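Local coordinates for 401aa long hypothetical glucose-1-phosphate thymidylyltransferase (PDB 2GGO), which probably acts as a bifunctional enzyme in the synthesis of UDP-N-acetylglucosamine and UDP-N-acetylgalactosamine, with a nucleotidyltransferase domain joined to a hexapeptide-repeat domain, at residues 358-372 with 375-389. Numbering follows the deposited sequence.
Sequences FIGGHVRTGINVTIL and VKIGAYARIYPGAVV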
loop_
_atom_site.group_PDB
_atom_site.type_symbol
_atom_site.label_atom_id
_atom_site.label_comp_id
_atom_site.label_asym_id
_atom_site.label_seq_id
_atom_site.Cartn_x
_atom_site.Cartn_y
_atom_site.Cartn_z
ATOM N N PHE A 358 -13.826 -1.771 2.625
ATOM C CA PHE A 358 -12.949 -1.251 1.569
ATOM C C PHE A 358 -13.751 -0.711 0.361
ATOM O O PHE A 358 -14.385 -1.461 -0.364
ATOM C CB PHE A 358 -11.993 -2.360 1.168
ATOM C CG PHE A 358 -11.254 -2.936 2.337
ATOM C CD1 PHE A 358 -10.273 -2.209 2.952
ATOM C CD2 PHE A 358 -11.550 -4.195 2.842
ATOM C CE1 PHE A 358 -9.581 -2.695 4.034
ATOM C CE2 PHE A 358 -10.831 -4.689 3.905
ATOM C CZ PHE A 358 -9.837 -3.931 4.498
ATOM N N ILE A 359 -13.722 0.613 0.225
ATOM C CA ILE A 359 -14.595 1.345 -0.713
ATOM C C ILE A 359 -13.806 1.939 -1.908
ATOM O O ILE A 359 -12.943 2.820 -1.713
ATOM C CB ILE A 359 -15.287 2.483 0.007
ATOM C CG1 ILE A 359 -15.890 2.054 1.367
ATOM C CG2 ILE A 359 -16.277 3.224 -0.925
ATOM C CD1 ILE A 359 -17.184 1.196 1.396
ATOM N N GLY A 360 -14.164 1.532 -3.128
ATOM C CA GLY A 360 -13.550 2.021 -4.334
ATOM C C GLY A 360 -13.811 3.485 -4.609
ATOM O O GLY A 360 -14.738 4.065 -4.054
ATOM N N GLY A 361 -12.964 4.092 -5.445
ATOM C CA GLY A 361 -13.179 5.416 -5.912
ATOM C C GLY A 361 -14.519 5.693 -6.536
ATOM O O GLY A 361 -15.084 4.849 -7.259
ATOM N N HIS A 362 -15.032 6.878 -6.267
ATOM C CA HIS A 362 -16.231 7.400 -6.981
ATOM C C HIS A 362 -17.493 6.635 -6.665
ATOM O O HIS A 362 -18.481 6.702 -7.386
ATOM C CB HIS A 362 -16.064 7.389 -8.508
ATOM C CG HIS A 362 -14.873 8.162 -8.989
ATOM N ND1 HIS A 362 -14.907 9.532 -9.185
ATOM C CD2 HIS A 362 -13.623 7.758 -9.336
ATOM C CE1 HIS A 362 -13.725 9.930 -9.641
ATOM N NE2 HIS A 362 -12.912 8.885 -9.655
ATOM N N VAL A 363 -17.449 5.873 -5.596
ATOM C CA VAL A 363 -18.640 5.385 -4.946
ATOM C C VAL A 363 -19.586 6.420 -4.355
ATOM O O VAL A 363 -19.189 7.448 -3.737
ATOM C CB VAL A 363 -18.267 4.207 -3.943
ATOM C CG1 VAL A 363 -19.425 3.891 -2.950
ATOM C CG2 VAL A 363 -17.935 3.036 -4.655
ATOM N N ARG A 364 -20.896 6.154 -4.464
ATOM C CA ARG A 364 -21.897 7.063 -3.841
ATOM C C ARG A 364 -22.828 6.161 -3.048
ATOM O O ARG A 364 -23.324 5.235 -3.595
ATOM C CB ARG A 364 -22.666 7.915 -4.897
ATOM C CG ARG A 364 -23.712 8.864 -4.177
ATOM C CD ARG A 364 -24.386 10.016 -5.035
ATOM N NE ARG A 364 -23.515 11.186 -5.319
ATOM C CZ ARG A 364 -23.290 12.249 -4.510
ATOM N NH1 ARG A 364 -23.832 12.331 -3.272
ATOM N NH2 ARG A 364 -22.491 13.241 -4.950
ATOM N N THR A 365 -22.996 6.346 -1.736
ATOM C CA THR A 365 -23.963 5.417 -1.104
ATOM C C THR A 365 -25.225 6.233 -0.912
ATOM O O THR A 365 -25.142 7.422 -0.697
ATOM C CB THR A 365 -23.514 4.955 0.224
ATOM O OG1 THR A 365 -23.383 6.168 1.019
ATOM C CG2 THR A 365 -22.145 4.457 0.141
ATOM N N GLY A 366 -26.418 5.656 -1.060
ATOM C CA GLY A 366 -27.606 6.338 -0.621
ATOM C C GLY A 366 -27.707 6.638 0.851
ATOM O O GLY A 366 -26.856 6.112 1.574
ATOM N N ILE A 367 -28.589 7.550 1.296
ATOM C CA ILE A 367 -28.892 7.614 2.796
ATOM C C ILE A 367 -29.129 6.300 3.496
ATOM O O ILE A 367 -29.768 5.383 2.930
ATOM C CB ILE A 367 -30.044 8.531 3.183
ATOM C CG1 ILE A 367 -31.295 7.997 2.388
ATOM C CG2 ILE A 367 -29.767 9.828 2.635
ATOM C CD1 ILE A 367 -32.757 8.697 2.741
ATOM N N ASN A 368 -28.689 6.224 4.750
ATOM C CA ASN A 368 -29.070 5.134 5.657
ATOM C C ASN A 368 -28.655 3.808 5.157
ATOM O O ASN A 368 -29.332 2.818 5.386
ATOM C CB ASN A 368 -30.593 5.103 5.752
ATOM C CG ASN A 368 -31.048 4.818 7.091
ATOM O OD1 ASN A 368 -30.255 4.729 8.041
ATOM N ND2 ASN A 368 -32.382 4.760 7.263
ATOM N N VAL A 369 -27.604 3.822 4.374
ATOM C CA VAL A 369 -26.906 2.620 3.954
ATOM C C VAL A 369 -26.083 2.006 5.158
ATOM O O VAL A 369 -25.402 2.716 6.011
ATOM C CB VAL A 369 -26.205 2.877 2.585
ATOM C CG1 VAL A 369 -24.935 2.124 2.486
ATOM C CG2 VAL A 369 -27.130 2.232 1.261
ATOM N N THR A 370 -26.197 0.682 5.252
ATOM C CA THR A 370 -25.612 -0.252 6.199
ATOM C C THR A 370 -24.618 -1.169 5.429
ATOM O O THR A 370 -25.004 -1.948 4.563
ATOM C CB THR A 370 -26.770 -1.165 6.743
ATOM O OG1 THR A 370 -27.812 -0.390 7.331
ATOM C CG2 THR A 370 -26.315 -2.143 7.772
ATOM N N ILE A 371 -23.333 -1.021 5.728
ATOM C CA ILE A 371 -22.207 -1.875 5.236
ATOM C C ILE A 371 -21.605 -2.872 6.258
ATOM O O ILE A 371 -21.133 -2.488 7.284
ATOM C CB ILE A 371 -21.103 -0.898 4.750
ATOM C CG1 ILE A 371 -21.785 0.074 3.765
ATOM C CG2 ILE A 371 -19.861 -1.729 4.152
ATOM C CD1 ILE A 371 -20.962 1.092 3.103
ATOM N N LEU A 372 -21.649 -4.217 5.988
ATOM C CA LEU A 372 -21.094 -5.163 6.926
ATOM C C LEU A 372 -19.557 -5.196 7.067
ATOM O O LEU A 372 -18.810 -4.648 6.223
ATOM C CB LEU A 372 -21.603 -6.565 6.581
ATOM C CG LEU A 372 -22.935 -6.677 7.299
ATOM C CD1 LEU A 372 -23.994 -5.676 6.830
ATOM C CD2 LEU A 372 -23.510 -8.060 7.156
ATOM N N VAL A 375 -16.377 -5.857 3.960
ATOM C CA VAL A 375 -16.993 -5.878 2.632
ATOM C C VAL A 375 -16.186 -4.988 1.727
ATOM O O VAL A 375 -15.644 -3.950 2.168
ATOM C CB VAL A 375 -18.535 -5.490 2.741
ATOM C CG1 VAL A 375 -19.039 -4.786 1.547
ATOM C CG2 VAL A 375 -19.362 -6.729 3.012
ATOM N N LYS A 376 -16.072 -5.382 0.445
ATOM C CA LYS A 376 -15.429 -4.518 -0.547
ATOM C C LYS A 376 -16.452 -3.975 -1.469
ATOM O O LYS A 376 -17.341 -4.703 -1.894
ATOM C CB LYS A 376 -14.340 -5.238 -1.345
ATOM C CG LYS A 376 -13.349 -5.909 -0.392
ATOM C CD LYS A 376 -12.266 -6.725 -1.060
ATOM C CE LYS A 376 -12.752 -7.302 -2.348
ATOM N NZ LYS A 376 -11.557 -7.856 -3.027
ATOM N N ILE A 377 -16.424 -2.663 -1.674
ATOM C CA ILE A 377 -17.251 -2.083 -2.706
ATOM C C ILE A 377 -16.386 -1.522 -3.823
ATOM O O ILE A 377 -15.553 -0.580 -3.613
ATOM C CB ILE A 377 -18.179 -0.970 -2.079
ATOM C CG1 ILE A 377 -18.906 -1.626 -0.870
ATOM C CG2 ILE A 377 -19.072 -0.389 -3.152
ATOM C CD1 ILE A 377 -20.155 -0.928 -0.339
ATOM N N GLY A 378 -16.624 -2.054 -5.007
ATOM C CA GLY A 378 -15.971 -1.641 -6.279
ATOM C C GLY A 378 -16.112 -0.187 -6.628
ATOM O O GLY A 378 -17.078 0.432 -6.267
ATOM N N ALA A 379 -15.121 0.377 -7.300
ATOM C CA ALA A 379 -15.163 1.763 -7.741
ATOM C C ALA A 379 -16.429 1.991 -8.550
ATOM O O ALA A 379 -16.894 1.081 -9.178
ATOM C CB ALA A 379 -13.937 2.038 -8.618
ATOM N N TYR A 380 -16.991 3.191 -8.502
ATOM C CA TYR A 380 -18.183 3.575 -9.313
ATOM C C TYR A 380 -19.472 2.879 -8.906
ATOM O O TYR A 380 -20.515 2.975 -9.610
ATOM C CB TYR A 380 -17.941 3.355 -10.837
ATOM C CG TYR A 380 -16.890 4.299 -11.358
ATOM C CD1 TYR A 380 -17.169 5.641 -11.498
ATOM C CD2 TYR A 380 -15.599 3.862 -11.661
ATOM C CE1 TYR A 380 -16.238 6.533 -11.949
ATOM C CE2 TYR A 380 -14.611 4.792 -12.124
ATOM C CZ TYR A 380 -14.958 6.115 -12.228
ATOM O OH TYR A 380 -14.057 7.018 -12.679
ATOM N N ALA A 381 -19.428 2.144 -7.816
ATOM C CA ALA A 381 -20.657 1.387 -7.391
ATOM C C ALA A 381 -21.745 2.368 -6.885
ATOM O O ALA A 381 -21.480 3.457 -6.453
ATOM C CB ALA A 381 -20.345 0.384 -6.345
ATOM N N ARG A 382 -23.008 1.964 -6.999
ATOM C CA ARG A 382 -24.099 2.764 -6.472
ATOM C C ARG A 382 -24.935 1.854 -5.598
ATOM O O ARG A 382 -25.395 0.764 -6.016
ATOM C CB ARG A 382 -24.942 3.387 -7.591
ATOM C CG ARG A 382 -24.258 4.499 -8.386
ATOM C CD ARG A 382 -23.926 5.665 -7.412
ATOM N NE ARG A 382 -23.393 6.922 -7.996
ATOM C CZ ARG A 382 -22.092 7.159 -8.270
ATOM N NH1 ARG A 382 -21.160 6.212 -8.063
ATOM N NH2 ARG A 382 -21.722 8.347 -8.774
ATOM N N ILE A 383 -25.087 2.288 -4.368
ATOM C CA ILE A 383 -25.819 1.612 -3.296
ATOM C C ILE A 383 -27.107 2.362 -2.962
ATOM O O ILE A 383 -27.125 3.496 -2.396
ATOM C CB ILE A 383 -24.983 1.447 -2.010
ATOM C CG1 ILE A 383 -23.501 1.004 -2.275
ATOM C CG2 ILE A 383 -25.716 0.471 -1.020
ATOM C CD1 ILE A 383 -23.358 -0.414 -3.039
ATOM N N TYR A 384 -28.167 1.644 -3.241
ATOM C CA TYR A 384 -29.554 2.132 -3.059
ATOM C C TYR A 384 -29.783 2.510 -1.614
ATOM O O TYR A 384 -29.281 1.851 -0.735
ATOM C CB TYR A 384 -30.540 1.060 -3.495
ATOM C CG TYR A 384 -31.975 1.555 -3.719
ATOM C CD1 TYR A 384 -32.285 2.450 -4.720
ATOM C CD2 TYR A 384 -33.020 1.127 -2.894
ATOM C CE1 TYR A 384 -33.596 2.906 -4.889
ATOM C CE2 TYR A 384 -34.329 1.593 -3.046
ATOM C CZ TYR A 384 -34.607 2.476 -4.053
ATOM O OH TYR A 384 -35.903 2.982 -4.259
ATOM N N PRO A 385 -30.485 3.634 -1.378
ATOM C CA PRO A 385 -30.820 4.162 -0.083
ATOM C C PRO A 385 -31.359 3.059 0.827
ATOM O O PRO A 385 -32.250 2.277 0.446
ATOM C CB PRO A 385 -31.954 5.090 -0.432
ATOM C CG PRO A 385 -31.494 5.721 -1.685
ATOM C CD PRO A 385 -31.053 4.493 -2.444
ATOM N N GLY A 386 -30.909 3.045 2.076
ATOM C CA GLY A 386 -31.377 1.977 2.984
ATOM C C GLY A 386 -30.855 0.571 2.759
ATOM O O GLY A 386 -31.215 -0.301 3.514
ATOM N N ALA A 387 -29.986 0.299 1.761
ATOM C CA ALA A 387 -29.646 -1.126 1.452
ATOM C C ALA A 387 -28.691 -1.680 2.520
ATOM O O ALA A 387 -27.982 -0.935 3.142
ATOM C CB ALA A 387 -29.028 -1.266 0.052
ATOM N N VAL A 388 -28.629 -3.009 2.718
ATOM C CA VAL A 388 -27.687 -3.564 3.654
ATOM C C VAL A 388 -26.660 -4.285 2.818
ATOM O O VAL A 388 -26.973 -5.300 2.145
ATOM C CB VAL A 388 -28.413 -4.611 4.622
ATOM C CG1 VAL A 388 -27.397 -5.420 5.498
ATOM C CG2 VAL A 388 -29.674 -3.895 5.358
ATOM N N VAL A 389 -25.479 -3.741 2.696
ATOM C CA VAL A 389 -24.453 -4.407 1.897
ATOM C C VAL A 389 -23.758 -5.563 2.614
ATOM O O VAL A 389 -22.853 -5.353 3.402
ATOM C CB VAL A 389 -23.411 -3.368 1.453
ATOM C CG1 VAL A 389 -22.731 -3.817 0.167
ATOM C CG2 VAL A 389 -24.135 -2.050 1.109
HETATM O O HOH W 1 -30.155 -0.568 6.236
#
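I359 and I377 run alongside each other inside a left-handed parallel beta-helix, the hexapeptide-repeat fold, in which 358-372 and 375-389 are successive coils stacked in parallel register. In the interior, CD1 of I377 meets CD1 of I359, one coil away, at 4.0 Å, and CD1 of I371 from the next side of the triangle. At the corners, V363 and V369 turn inward. With CG1 trans to the backbone N (chi1 165°), V363 is left with CG2 to push between I377 CG2 and A381 CB; V369 occupies the corresponding corner by I383 and A387, though the placement of its CG2 is doubtful. Three strand pairs, 358-359 with 376-377, 364-365 with 382-383 and 370-371 with 388-389, make the three walls. Main-chain hydrogen bonds hold them, among them G360 N to I377 O and G366 N to I383 O, while a weaker one joins R364 N to A381 O. Stacked type II turns round the corners and are bonded to each other, Y380 N to G361 O and G386 N to I367 O.

On the outside, the rings of H362 and Y380 are almost exactly parallel, planes 1° apart, but offset until little of one ring covers the other. H362 CB sits over the tyrosine face, 4.0 Å from its centroid, and Y380 OH lies over one face of the imidazole. Beside them R382, bent at chi2 (-62°), folds its guanidinium beneath R364 CB, with NE 3.3 Å from that carbon.

Further out, T365 OG1 bonds G324 N and T327 OG1 in the coil before, and F399 covers I383 and A387 from the C-terminal strand. A water links T370 OG1 to G386 O. The R382 guanidinium is fixed by NH1, which donates to A381 O and, at 2.8 Å, to H362 O in the carbonyl plane.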